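Local atomic coordinates of aspartate aminotransferase (Thermotoga maritima, PDB entry 1O4S), a protein that catalyses the reversible, pyridoxal-phosphate-dependent transfer of an amino group from L-aspartate to 2-oxoglutarate, giving oxaloacetate and L-glutamate. Residues K306-E311 against R374-L379; K314-K319 against R381-L386; A326-F331 against F363-F368. All blocks are in the same frame, centred on the assembly; numbering follows the deposited sequence.

Contact 1 (K306-E311 against R374-L379)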
loop_
_atom_site.group_PDB
_atom_site.type_symbol
_atom_site.label_atom_id
_atom_site.label_comp_id
_atom_site.label_asym_id
_atom_site.label_seq_id
_atom_site.Cartn_x
_atom_site.Cartn_y
_atom_site.Cartn_z
ATOM N N LYS B 306 3.137 -32.589 3.670
ATOM C CA LYS B 306 4.579 -32.497 3.548
ATOM C C LYS B 306 5.139 -33.903 3.635
ATOM O O LYS B 306 5.865 -34.321 2.755
ATOM C CB LYS B 306 5.149 -31.586 4.650
ATOM C CG LYS B 306 6.689 -31.356 4.608
ATOM C CD LYS B 306 7.522 -32.458 5.299
ATOM C CE LYS B 306 7.325 -32.491 6.821
ATOM N NZ LYS B 306 8.238 -33.497 7.523
ATOM N N ASN B 307 4.785 -34.648 4.675
ATOM C CA ASN B 307 5.254 -36.035 4.813
ATOM C C ASN B 307 4.905 -36.894 3.608
ATOM O O ASN B 307 5.698 -37.724 3.195
ATOM C CB ASN B 307 4.671 -36.707 6.054
ATOM C CG ASN B 307 5.269 -36.190 7.331
ATOM O OD1 ASN B 307 6.380 -35.659 7.335
ATOM N ND2 ASN B 307 4.534 -36.331 8.432
ATOM N N PHE B 308 3.715 -36.700 3.051
ATOM C CA PHE B 308 3.268 -37.498 1.915
ATOM C C PHE B 308 4.021 -37.189 0.631
ATOM O O PHE B 308 4.333 -38.088 -0.142
ATOM C CB PHE B 308 1.768 -37.292 1.657
ATOM C CG PHE B 308 1.294 -37.928 0.373
ATOM C CD1 PHE B 308 1.149 -39.312 0.284
ATOM C CD2 PHE B 308 1.050 -37.151 -0.758
ATOM C CE1 PHE B 308 0.751 -39.904 -0.908
ATOM C CE2 PHE B 308 0.639 -37.738 -1.945
ATOM C CZ PHE B 308 0.496 -39.116 -2.024
ATOM N N VAL B 309 4.269 -35.917 0.372
ATOM C CA VAL B 309 4.956 -35.529 -0.852
ATOM C C VAL B 309 6.437 -35.918 -0.767
ATOM O O VAL B 309 7.029 -36.352 -1.752
ATOM C CB VAL B 309 4.783 -34.014 -1.202
ATOM C CG1 VAL B 309 5.294 -33.084 -0.081
ATOM C CG2 VAL B 309 5.528 -33.674 -2.512
ATOM N N VAL B 310 7.005 -35.774 0.427
ATOM C CA VAL B 310 8.393 -36.112 0.686
ATOM C C VAL B 310 8.583 -37.599 0.425
ATOM O O VAL B 310 9.402 -37.965 -0.407
ATOM C CB VAL B 310 8.849 -35.678 2.116
ATOM C CG1 VAL B 310 10.129 -36.382 2.547
ATOM C CG2 VAL B 310 9.046 -34.158 2.159
ATOM N N GLU B 311 7.806 -38.449 1.090
ATOM C CA GLU B 311 7.919 -39.898 0.874
ATOM C C GLU B 311 7.782 -40.232 -0.606
ATOM O O GLU B 311 8.566 -40.983 -1.156
ATOM C CB GLU B 311 6.894 -40.709 1.683
ATOM C CG GLU B 311 6.896 -42.197 1.269
ATOM C CD GLU B 311 6.302 -43.174 2.292
ATOM O OE1 GLU B 311 6.401 -44.414 2.045
ATOM O OE2 GLU B 311 5.732 -42.718 3.325
ATOM N N ARG B 374 -5.384 -34.648 -4.590
ATOM C CA ARG B 374 -4.904 -33.964 -5.780
ATOM C C ARG B 374 -3.393 -34.083 -5.914
ATOM O O ARG B 374 -2.892 -34.232 -7.018
ATOM C CB ARG B 374 -5.309 -32.491 -5.748
ATOM C CG ARG B 374 -6.794 -32.278 -5.841
ATOM C CD ARG B 374 -7.362 -32.537 -7.216
ATOM N NE ARG B 374 -7.312 -31.332 -8.057
ATOM C CZ ARG B 374 -7.501 -31.321 -9.384
ATOM N NH1 ARG B 374 -7.725 -32.457 -10.044
ATOM N NH2 ARG B 374 -7.435 -30.163 -10.047
ATOM N N LEU B 375 -2.691 -33.993 -4.781
ATOM C CA LEU B 375 -1.258 -34.217 -4.733
ATOM C C LEU B 375 -0.898 -35.614 -5.240
ATOM O O LEU B 375 0.105 -35.787 -5.913
ATOM C CB LEU B 375 -0.725 -34.025 -3.319
ATOM C CG LEU B 375 -0.639 -32.588 -2.790
ATOM C CD1 LEU B 375 -0.318 -32.648 -1.324
ATOM C CD2 LEU B 375 0.421 -31.809 -3.520
ATOM N N THR B 376 -1.723 -36.601 -4.901
ATOM C CA THR B 376 -1.479 -37.970 -5.300
ATOM C C THR B 376 -1.579 -38.096 -6.799
ATOM O O THR B 376 -0.754 -38.767 -7.418
ATOM C CB THR B 376 -2.489 -38.936 -4.656
ATOM O OG1 THR B 376 -2.330 -38.932 -3.239
ATOM C CG2 THR B 376 -2.161 -40.381 -5.042
ATOM N N GLU B 377 -2.613 -37.496 -7.369
ATOM C CA GLU B 377 -2.809 -37.531 -8.806
ATOM C C GLU B 377 -1.682 -36.768 -9.500
ATOM O O GLU B 377 -1.194 -37.229 -10.514
ATOM C CB GLU B 377 -4.161 -36.922 -9.214
ATOM C CG GLU B 377 -4.918 -37.752 -10.246
ATOM C CD GLU B 377 -4.749 -37.306 -11.685
ATOM O OE1 GLU B 377 -5.194 -36.160 -11.936
ATOM O OE2 GLU B 377 -4.236 -38.106 -12.552
ATOM N N ALA B 378 -1.276 -35.616 -8.959
ATOM C CA ALA B 378 -0.216 -34.822 -9.588
ATOM C C ALA B 378 1.099 -35.577 -9.549
ATOM O O ALA B 378 1.809 -35.614 -10.541
ATOM C CB ALA B 378 -0.059 -33.454 -8.927
ATOM N N LEU B 379 1.395 -36.200 -8.409
ATOM C CA LEU B 379 2.654 -36.920 -8.210
ATOM C C LEU B 379 2.734 -38.164 -9.074
ATOM O O LEU B 379 3.841 -38.552 -9.499
ATOM C CB LEU B 379 2.873 -37.258 -6.745
ATOM C CG LEU B 379 3.320 -36.020 -5.961
ATOM C CD1 LEU B 379 3.087 -36.167 -4.448
ATOM C CD2 LEU B 379 4.780 -35.716 -6.256
#

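Contact 2 (K314-K319 against R381-L386)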
loop_
_atom_site.group_PDB
_atom_site.type_symbol
_atom_site.label_atom_id
_atom_site.label_comp_id
_atom_site.label_asym_id
_atom_site.label_seq_id
_atom_site.Cartn_x
_atom_site.Cartn_y
_atom_site.Cartn_z
ATOM N N LYS B 314 10.948 -39.018 -2.881
ATOM C CA LYS B 314 12.061 -39.913 -2.528
ATOM C C LYS B 314 11.993 -41.232 -3.323
ATOM O O LYS B 314 12.954 -41.625 -4.000
ATOM C CB LYS B 314 12.033 -40.259 -1.023
ATOM C CG LYS B 314 12.660 -39.226 -0.075
ATOM C CD LYS B 314 13.106 -39.863 1.283
ATOM C CE LYS B 314 14.431 -40.681 1.169
ATOM N NZ LYS B 314 14.968 -41.233 2.469
ATOM N N LYS B 315 10.837 -41.882 -3.215
ATOM C CA LYS B 315 10.491 -43.121 -3.914
ATOM C C LYS B 315 10.687 -43.049 -5.443
ATOM O O LYS B 315 11.161 -44.003 -6.047
ATOM C CB LYS B 315 9.035 -43.472 -3.544
ATOM C CG LYS B 315 8.367 -44.638 -4.265
ATOM C CD LYS B 315 7.046 -45.005 -3.515
ATOM C CE LYS B 315 5.926 -45.557 -4.428
ATOM N NZ LYS B 315 4.607 -44.872 -4.132
ATOM N N MET B 316 10.347 -41.913 -6.046
ATOM C CA MET B 316 10.522 -41.681 -7.483
ATOM C C MET B 316 11.984 -41.349 -7.892
ATOM O O MET B 316 12.279 -41.132 -9.075
ATOM C CB MET B 316 9.633 -40.506 -7.923
ATOM C CG MET B 316 8.132 -40.726 -7.801
ATOM S SD MET B 316 7.132 -39.142 -7.885
ATOM C CE MET B 316 7.988 -38.425 -9.280
ATOM N N GLY B 317 12.886 -41.287 -6.915
ATOM C CA GLY B 317 14.272 -40.931 -7.160
ATOM C C GLY B 317 14.493 -39.450 -7.417
ATOM O O GLY B 317 15.480 -39.063 -8.042
ATOM N N VAL B 318 13.583 -38.604 -6.941
ATOM C CA VAL B 318 13.715 -37.157 -7.128
ATOM C C VAL B 318 14.590 -36.599 -5.997
ATOM O O VAL B 318 14.532 -37.073 -4.852
ATOM C CB VAL B 318 12.314 -36.475 -7.225
ATOM C CG1 VAL B 318 12.401 -34.953 -7.091
ATOM C CG2 VAL B 318 11.622 -36.869 -8.545
ATOM N N LYS B 319 15.416 -35.607 -6.332
ATOM C CA LYS B 319 16.369 -35.023 -5.383
ATOM C C LYS B 319 15.914 -33.669 -4.852
ATOM O O LYS B 319 15.525 -32.798 -5.611
ATOM C CB LYS B 319 17.741 -34.871 -6.030
ATOM C CG LYS B 319 18.528 -36.171 -6.189
ATOM C CD LYS B 319 19.977 -35.853 -6.612
ATOM C CE LYS B 319 20.781 -37.108 -6.955
ATOM N NZ LYS B 319 22.116 -36.736 -7.508
ATOM N N ARG B 381 1.248 -38.162 -12.116
ATOM C CA ARG B 381 1.493 -37.623 -13.460
ATOM C C ARG B 381 2.945 -37.224 -13.621
ATOM O O ARG B 381 3.543 -37.454 -14.667
ATOM C CB ARG B 381 0.624 -36.403 -13.728
ATOM C CG ARG B 381 -0.871 -36.656 -13.782
ATOM C CD ARG B 381 -1.610 -35.352 -13.698
ATOM N NE ARG B 381 -3.061 -35.477 -13.774
ATOM C CZ ARG B 381 -3.876 -34.469 -14.060
ATOM N NH1 ARG B 381 -3.390 -33.262 -14.356
ATOM N NH2 ARG B 381 -5.183 -34.671 -14.077
ATOM N N ILE B 382 3.498 -36.630 -12.564
ATOM C CA ILE B 382 4.899 -36.253 -12.529
ATOM C C ILE B 382 5.799 -37.470 -12.690
ATOM O O ILE B 382 6.794 -37.376 -13.373
ATOM C CB ILE B 382 5.226 -35.444 -11.244
ATOM C CG1 ILE B 382 4.581 -34.054 -11.327
ATOM C CG2 ILE B 382 6.763 -35.292 -11.037
ATOM C CD1 ILE B 382 4.712 -33.248 -10.069
ATOM N N GLU B 383 5.420 -38.603 -12.088
ATOM C CA GLU B 383 6.211 -39.846 -12.107
ATOM C C GLU B 383 6.218 -40.456 -13.514
ATOM O O GLU B 383 7.257 -40.914 -14.017
ATOM C CB GLU B 383 5.672 -40.844 -11.063
ATOM C CG GLU B 383 6.459 -42.150 -10.923
ATOM C CD GLU B 383 5.966 -43.073 -9.793
ATOM O OE1 GLU B 383 5.027 -42.724 -9.045
ATOM O OE2 GLU B 383 6.537 -44.175 -9.639
ATOM N N ASP B 384 5.049 -40.432 -14.144
ATOM C CA ASP B 384 4.901 -40.804 -15.550
ATOM C C ASP B 384 5.736 -39.931 -16.501
ATOM O O ASP B 384 6.310 -40.419 -17.492
ATOM C CB ASP B 384 3.427 -40.730 -15.952
ATOM C CG ASP B 384 2.621 -41.944 -15.472
ATOM O OD1 ASP B 384 3.186 -42.824 -14.760
ATOM O OD2 ASP B 384 1.412 -42.103 -15.775
ATOM N N PHE B 385 5.788 -38.640 -16.198
ATOM C CA PHE B 385 6.484 -37.668 -17.013
ATOM C C PHE B 385 8.001 -37.880 -16.868
ATOM O O PHE B 385 8.753 -37.810 -17.859
ATOM C CB PHE B 385 6.060 -36.267 -16.565
ATOM C CG PHE B 385 6.749 -35.155 -17.279
ATOM C CD1 PHE B 385 6.302 -34.735 -18.518
ATOM C CD2 PHE B 385 7.824 -34.508 -16.694
ATOM C CE1 PHE B 385 6.919 -33.685 -19.173
ATOM C CE2 PHE B 385 8.448 -33.467 -17.345
ATOM C CZ PHE B 385 7.994 -33.055 -18.594
ATOM N N LEU B 386 8.439 -38.176 -15.645
ATOM C CA LEU B 386 9.839 -38.425 -15.389
ATOM C C LEU B 386 10.341 -39.712 -16.075
ATOM O O LEU B 386 11.543 -39.831 -16.340
ATOM C CB LEU B 386 10.108 -38.493 -13.885
ATOM C CG LEU B 386 9.966 -37.181 -13.111
ATOM C CD1 LEU B 386 10.553 -37.331 -11.711
ATOM C CD2 LEU B 386 10.607 -36.008 -13.851
#

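Contact 3 (A326-F331 against F363-F368). With SO4 (sulfate ion), chain K.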
loop_
_atom_site.group_PDB
_atom_site.type_symbol
_atom_site.label_atom_id
_atom_site.label_comp_id
_atom_site.label_asym_id
_atom_site.label_seq_id
_atom_site.Cartn_x
_atom_site.Cartn_y
_atom_site.Cartn_z
ATOM N N ALA B 326 7.083 -23.816 5.850
ATOM C CA ALA B 326 6.344 -23.271 4.709
ATOM C C ALA B 326 5.606 -24.417 3.999
ATOM O O ALA B 326 5.326 -25.426 4.632
ATOM C CB ALA B 326 7.264 -22.463 3.758
ATOM N N PHE B 327 5.216 -24.249 2.737
ATOM C CA PHE B 327 4.475 -25.297 2.051
ATOM C C PHE B 327 4.951 -25.509 0.640
ATOM O O PHE B 327 4.168 -25.832 -0.267
ATOM C CB PHE B 327 2.964 -25.089 2.135
ATOM C CG PHE B 327 2.493 -23.689 1.844
ATOM C CD1 PHE B 327 2.355 -23.231 0.539
ATOM C CD2 PHE B 327 2.141 -22.839 2.885
ATOM C CE1 PHE B 327 1.901 -21.937 0.287
ATOM C CE2 PHE B 327 1.685 -21.563 2.631
ATOM C CZ PHE B 327 1.569 -21.114 1.340
ATOM N N TYR B 328 6.275 -25.389 0.498
ATOM C CA TYR B 328 7.000 -25.612 -0.754
ATOM C C TYR B 328 8.015 -26.764 -0.672
ATOM O O TYR B 328 8.576 -27.104 0.395
ATOM C CB TYR B 328 7.731 -24.345 -1.174
ATOM C CG TYR B 328 6.886 -23.130 -1.015
ATOM C CD1 TYR B 328 5.837 -22.892 -1.887
ATOM C CD2 TYR B 328 7.073 -22.263 0.059
ATOM C CE1 TYR B 328 5.026 -21.805 -1.727
ATOM C CE2 TYR B 328 6.271 -21.162 0.224
ATOM C CZ TYR B 328 5.230 -20.938 -0.680
ATOM O OH TYR B 328 4.410 -19.824 -0.587
ATOM N N LEU B 329 8.221 -27.370 -1.830
ATOM C CA LEU B 329 9.239 -28.363 -2.017
ATOM C C LEU B 329 9.996 -27.966 -3.297
ATOM O O LEU B 329 9.397 -27.799 -4.368
ATOM C CB LEU B 329 8.605 -29.757 -2.102
ATOM C CG LEU B 329 9.626 -30.878 -1.933
ATOM C CD1 LEU B 329 9.056 -32.061 -1.161
ATOM C CD2 LEU B 329 10.151 -31.322 -3.279
ATOM N N PHE B 330 11.313 -27.793 -3.170
ATOM C CA PHE B 330 12.141 -27.306 -4.270
ATOM C C PHE B 330 13.012 -28.463 -4.798
ATOM O O PHE B 330 14.066 -28.766 -4.235
ATOM C CB PHE B 330 12.989 -26.142 -3.751
ATOM C CG PHE B 330 13.452 -25.174 -4.817
ATOM C CD1 PHE B 330 14.793 -24.873 -4.953
ATOM C CD2 PHE B 330 12.538 -24.529 -5.642
ATOM C CE1 PHE B 330 15.214 -23.980 -5.913
ATOM C CE2 PHE B 330 12.941 -23.638 -6.585
ATOM C CZ PHE B 330 14.279 -23.354 -6.731
ATOM N N PHE B 331 12.580 -29.120 -5.862
ATOM C CA PHE B 331 13.314 -30.310 -6.311
ATOM C C PHE B 331 14.118 -30.109 -7.584
ATOM O O PHE B 331 13.933 -29.133 -8.290
ATOM C CB PHE B 331 12.427 -31.567 -6.352
ATOM C CG PHE B 331 11.326 -31.567 -7.407
ATOM C CD1 PHE B 331 10.036 -31.134 -7.093
ATOM C CD2 PHE B 331 11.549 -32.113 -8.665
ATOM C CE1 PHE B 331 8.995 -31.206 -8.041
ATOM C CE2 PHE B 331 10.524 -32.175 -9.627
ATOM C CZ PHE B 331 9.239 -31.729 -9.310
ATOM N N PHE B 363 15.952 -26.330 -10.953
ATOM C CA PHE B 363 15.065 -26.723 -9.863
ATOM C C PHE B 363 13.658 -26.302 -10.224
ATOM O O PHE B 363 13.442 -25.467 -11.101
ATOM C CB PHE B 363 15.471 -26.044 -8.555
ATOM C CG PHE B 363 16.690 -26.643 -7.901
ATOM C CD1 PHE B 363 17.977 -26.189 -8.231
ATOM C CD2 PHE B 363 16.554 -27.639 -6.939
ATOM C CE1 PHE B 363 19.114 -26.729 -7.613
ATOM C CE2 PHE B 363 17.678 -28.191 -6.312
ATOM C CZ PHE B 363 18.966 -27.748 -6.653
ATOM N N VAL B 364 12.697 -26.878 -9.533
ATOM C CA VAL B 364 11.276 -26.518 -9.698
ATOM C C VAL B 364 10.639 -26.437 -8.283
ATOM O O VAL B 364 11.083 -27.137 -7.370
ATOM C CB VAL B 364 10.668 -27.532 -10.706
ATOM C CG1 VAL B 364 9.383 -28.064 -10.303
ATOM C CG2 VAL B 364 10.646 -26.949 -12.125
ATOM N N ARG B 365 9.663 -25.534 -8.093
ATOM C CA ARG B 365 8.947 -25.391 -6.823
ATOM C C ARG B 365 7.543 -25.951 -6.932
ATOM O O ARG B 365 6.773 -25.543 -7.792
ATOM C CB ARG B 365 8.847 -23.929 -6.376
ATOM C CG ARG B 365 8.396 -23.781 -4.952
ATOM C CD ARG B 365 8.045 -22.394 -4.564
ATOM N NE ARG B 365 6.749 -21.980 -5.079
ATOM C CZ ARG B 365 6.248 -20.771 -4.884
ATOM N NH1 ARG B 365 6.933 -19.881 -4.180
ATOM N NH2 ARG B 365 5.060 -20.454 -5.395
ATOM N N LEU B 366 7.254 -26.893 -6.039
ATOM C CA LEU B 366 5.951 -27.500 -5.880
ATOM C C LEU B 366 5.308 -26.998 -4.558
ATOM O O LEU B 366 5.914 -26.986 -3.487
ATOM C CB LEU B 366 6.105 -29.032 -5.952
ATOM C CG LEU B 366 4.877 -29.918 -5.720
ATOM C CD1 LEU B 366 5.114 -31.298 -6.276
ATOM C CD2 LEU B 366 4.487 -29.996 -4.219
ATOM N N SER B 367 4.079 -26.529 -4.646
ATOM C CA SER B 367 3.342 -26.123 -3.456
ATOM C C SER B 367 2.426 -27.237 -3.073
ATOM O O SER B 367 1.798 -27.867 -3.945
ATOM C CB SER B 367 2.487 -24.866 -3.715
ATOM O OG SER B 367 3.331 -23.826 -4.139
ATOM N N PHE B 368 2.335 -27.496 -1.782
ATOM C CA PHE B 368 1.391 -28.503 -1.334
ATOM C C PHE B 368 0.225 -27.894 -0.518
ATOM O O PHE B 368 -0.195 -28.416 0.534
ATOM C CB PHE B 368 2.091 -29.682 -0.656
ATOM C CG PHE B 368 3.105 -29.313 0.374
ATOM C CD1 PHE B 368 2.732 -29.107 1.698
ATOM C CD2 PHE B 368 4.458 -29.230 0.031
ATOM C CE1 PHE B 368 3.675 -28.831 2.659
ATOM C CE2 PHE B 368 5.398 -28.940 0.981
ATOM C CZ PHE B 368 5.003 -28.741 2.305
HETATM S S SO4 K . 4.930 -16.829 -4.493
HETATM O O1 SO4 K . 5.504 -17.527 -3.333
HETATM O O2 SO4 K . 6.060 -16.300 -5.266
HETATM O O3 SO4 K . 4.042 -17.659 -5.339
HETATM O O4 SO4 K . 4.088 -15.767 -3.969
#

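Contact 1 (K306-E311 against R374-L379)
Two helices of the small domain, running almost parallel at 14°, meet here with their local axes 10.7 Å apart, so that long side chains have to bridge the gap. F308 does most of the bridging. Its CG stands anti to the backbone N (chi1 171°), which sends the ring straight across to the helix of R374-L379. The tight part of the interface is built round the CE2-CZ end of this ring. CE2 of F308 lies 3.8 Å from CD1 of L379, the two side chains running antiparallel alongside one another. CB of L375 is 4.2 Å from the same CE2 of F308, at the ring edge. Deeper in, CD1 of L379 also touches CG2 of V309 at 4.0 Å, so a single methyl group serves two residues of the facing helix. V309 itself continues inward onto L329 of the small-domain sheet, while A378 reaches I44 on the same sheet.

The other flank is more open to solvent: T376, partly exposed like F308, lies across the ring and lays OG1 3.1 Å from CZ of F308. That hydroxyl is already engaged, donating to the carbonyl O of I372 one turn back in its own helix. On the far side of 306-311, exposed N307 uses OD1 to receive NZ of K306 at 2.9 Å, well away from the interface.

No hydrogen bond or salt bridge joins the two segments. R374 pairs instead with D42 and E377 with R381, which implies that the helices are held to each other by hydrophobic burial and the fit of the phenyl ring.

Contact 2 (K314-K319 against R381-L386)
M316 is the bump of this interface, and the hollow it fills lies on the C-terminal end of helix 372-386. Its CG is anti to the carbonyl carbon and the chain runs on extended to SD, then bends at chi3 (45°) to turn the terminal methyl into the groove. There CE of M316 touches three residues, closest to CA of E383 at 3.6 Å. The same CE of M316 meets CD1 of L386 at 3.7 Å and CG2 of I382 at 3.8 Å. One wall of the groove is the extended stem of E383, slanting across the thioether, with the carboxylate carbon at its end: CG and CD of E383 each lie 3.8 Å from CG of M316. The carboxylate passes on to a salt bridge with R312; NZ of K315 stays 5.4 Å from OE1 of E383, too far for a direct pairing.

Helix 296-315 ends here in a Schellman motif: G317 adopts a positive phi of 75°, and N of G317 returns to the carbonyl O of K314 at 2.9 Å. The reversal releases the chain toward strand 328-332 of the small domain and brings M316 and V318 to face the same neighbour from two places.

A second, smaller bump answers from the opposite segment. CD1 of L386 rests against both M316 CE and V318 CG2, which themselves lie side by side. The approach of L386 CD1 to V318 CG2, at 3.4 Å, is closer than carbons normally come. L386 also touches F340 of helix 337-348, whose ring meets F385 edge-to-face, and V318 leans on F331.

Contact 3 (A326-F331 against F363-F368)
Backbone hydrogen bonds zip these two antiparallel segments together. L329 and L366 form one hydrogen-bonded pair, each N reaching the other's O at 2.9 Å, and F331 and V364 form the next in the same way. A fifth bond, from N of F368 to O of F327, continues the ladder beyond the regular strands. At the non-hydrogen-bonded pairs, Y328 with S367 and F330 with R365, the strands draw closer, and CA-H...O contacts fill in between.

Polar and ionic contacts gather on the face of Y328 and R365. The arginine bends at chi3 (76°) and lies alongside the tyrosine, its guanidinium plane 22° from the ring. CZ of R365 is 3.5 Å from CE1 of Y328, which lies over the centre of the guanidinium face. The two terminal nitrogens of R365 grip a sulfate end-on and in plane, NH1 to O1 at 2.9 Å and NH2 to O3 at 3.0 Å. In aminotransferases of this family the small-domain sheet supplies the arginine that receives the substrate's alpha-carboxylate; R365 is assigned to L-aspartate binding by similarity, and the sulfate, probably from the crystallisation liquor, is consistent with that site. N185 holds both NH1 and the sulfate, while Y328 OH is bonded to Y216 of the cofactor pocket. S367 OG, at the edge of the tyrosine ring, is bonded to the carbonyl of A48.

Aromatic contacts dominate the remainder. The rings of F330 and F363 are tilted by only 4° but offset so far that they hardly overlap, with centroids at 5.2 Å; it is CB of F363 that sits over the F330 face, 3.7 Å from its centroid. On the other face of the sheet, V364 CG1 covers the F331 ring in a CH-pi contact. At the far end F327 CB does likewise for F368, 4.2 Å from its ring centroid.

The three contacts run from substrate site to surface through one small domain. Contact 3 is fully buried and holds two strands by regular backbone hydrogen bonding, with a charged group turned toward the active site. Contacts 1 and 2 join the same pair of helices, 296-315 and 372-386, which lie against that sheet, and neither has a hydrogen bond across it. Contact 1 is the more buried and packs by aromatic and branched side chains; contact 2, at the helix ends, is a surface contact filled chiefly by the thioether side chain of M316. Sheet and helices interlock directly: F368 touches K306, V309 and L375, and F331 meets V318. Between contacts 1 and 2, M316 SD packs against the backbone O of L379.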